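Local coordinates for hemolysin-like protein containing CBS domains (Oenococcus oeni, PDB 3OCO) that is of unknown function but, as part of a membrane protein of the UPF0053 family, forms a pair of CBS domains, modules that in many relatives bind adenosine nucleotides, at residues 27-30 against 31-34. Numbering follows the deposited sequence.
Sequences VDRT and SMSV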
loop_
_atom_site.group_PDB
_atom_site.type_symbol
_atom_site.label_atom_id
_atom_site.label_comp_id
_atom_site.label_asym_id
_atom_site.label_seq_id
_atom_site.Cartn_x
_atom_site.Cartn_y
_atom_site.Cartn_z
ATOM N N VAL A 27 0.490 8.280 -12.546
ATOM C CA VAL A 27 -0.926 8.284 -12.782
ATOM C C VAL A 27 -1.199 9.685 -13.310
ATOM O O VAL A 27 -0.923 10.670 -12.634
ATOM C CB VAL A 27 -1.688 7.989 -11.473
ATOM C CG1 VAL A 27 -3.174 8.357 -11.574
ATOM C CG2 VAL A 27 -1.518 6.519 -11.090
ATOM N N ASP A 28 -1.700 9.779 -14.532
ATOM C CA ASP A 28 -1.789 11.081 -15.187
ATOM C C ASP A 28 -2.892 11.958 -14.605
ATOM O O ASP A 28 -3.851 11.451 -14.011
ATOM C CB ASP A 28 -1.964 10.921 -16.688
ATOM C CG ASP A 28 -3.391 10.696 -17.085
ATOM O OD1 ASP A 28 -3.835 9.532 -17.044
ATOM O OD2 ASP A 28 -4.063 11.684 -17.458
ATOM N N ARG A 29 -2.749 13.272 -14.778
ATOM C CA ARG A 29 -3.643 14.237 -14.132
ATOM C C ARG A 29 -5.099 13.890 -14.355
ATOM O O ARG A 29 -5.916 14.081 -13.465
ATOM C CB ARG A 29 -3.376 15.667 -14.626
ATOM C CG ARG A 29 -4.220 16.744 -13.953
ATOM C CD ARG A 29 -4.151 18.085 -14.674
ATOM N NE ARG A 29 -4.496 17.945 -16.081
ATOM C CZ ARG A 29 -3.593 17.787 -17.045
ATOM N NH1 ARG A 29 -2.307 17.764 -16.738
ATOM N NH2 ARG A 29 -3.971 17.645 -18.307
ATOM N N THR A 30 -5.425 13.376 -15.537
ATOM C CA THR A 30 -6.824 13.131 -15.883
ATOM C C THR A 30 -7.415 11.922 -15.158
ATOM O O THR A 30 -8.635 11.791 -15.056
ATOM C CB THR A 30 -7.036 12.980 -17.403
ATOM O OG1 THR A 30 -8.419 13.192 -17.711
ATOM C CG2 THR A 30 -6.637 11.600 -17.877
ATOM N N SER A 31 -6.550 11.055 -14.640
ATOM C CA SER A 31 -6.995 9.869 -13.906
ATOM C C SER A 31 -6.982 10.023 -12.383
ATOM O O SER A 31 -7.438 9.125 -11.683
ATOM C CB SER A 31 -6.157 8.654 -14.305
ATOM O OG SER A 31 -6.312 8.375 -15.687
HETATM N N MSE A 32 -6.465 11.147 -11.876
HETATM C CA MSE A 32 -6.352 11.375 -10.430
HETATM C C MSE A 32 -7.694 11.633 -9.754
HETATM O O MSE A 32 -8.565 12.276 -10.331
HETATM C CB MSE A 32 -5.508 12.610 -10.118
HETATM C CG MSE A 32 -4.047 12.601 -10.470
HETATM SE SE MSE A 32 -3.242 14.223 -9.663
HETATM C CE MSE A 32 -4.488 15.600 -10.268
ATOM N N SER A 33 -7.827 11.171 -8.511
ATOM C CA SER A 33 -8.920 11.587 -7.633
ATOM C C SER A 33 -8.342 12.418 -6.498
ATOM O O SER A 33 -7.446 11.963 -5.775
ATOM C CB SER A 33 -9.653 10.383 -7.036
ATOM O OG SER A 33 -10.272 9.603 -8.041
ATOM N N VAL A 34 -8.859 13.632 -6.337
ATOM C CA VAL A 34 -8.360 14.527 -5.307
ATOM C C VAL A 34 -9.436 14.910 -4.294
ATOM O O VAL A 34 -10.627 14.712 -4.528
ATOM C CB VAL A 34 -7.763 15.804 -5.936
ATOM C CG1 VAL A 34 -6.726 15.426 -6.991
ATOM C CG2 VAL A 34 -8.857 16.661 -6.547
#
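With chi1 of 84°, the carboxylate of Asp28 sits between its own backbone N and carbonyl carbon and leans over the turn that follows, where Ser31, its OG swung back beside the backbone N (chi1 -62°), can meet it. Ser31 OG gives a hydrogen bond to Asp28 OD1 at 3.1 Å, arriving from above the carboxylate plane. The main chain closes a type I beta turn over Asp28 to Ser31: Ser31 N donates to Asp28 O at 2.8 Å. Ser31 is thus tied to Asp28 twice, once through its backbone and once through its hydroxyl. Thr30 N appears to donate to Asp28 OD2 at 2.9 Å, a bond to be taken with caution because that oxygen is less surely placed. One residue further on, a weak bond of 3.4 Å runs from Met32 N to Arg29 O. The selenomethionine Met32 bends at its last torsion, bringing CE to 3.9 Å from Arg29 CG, while its CG lies 4.5 Å from Val27 CG1. Buried, this side chain also packs on Thr128 and Ile131 of strand 128-132. Arg29 sends its guanidinium elsewhere, NH1 bonding to Thr128 O, and its backbone pairs with Ser129. The example illustrates how a short edge strand can be ended compactly: strand 27-28 borders the sheet containing 128-132, and the chain then passes to strand 35-36 beside 55-60, linking the halves of the tandem CBS pair through a type I turn, probably with an Asx turn superposed at Asp28, as far as the less certain OD2 allows.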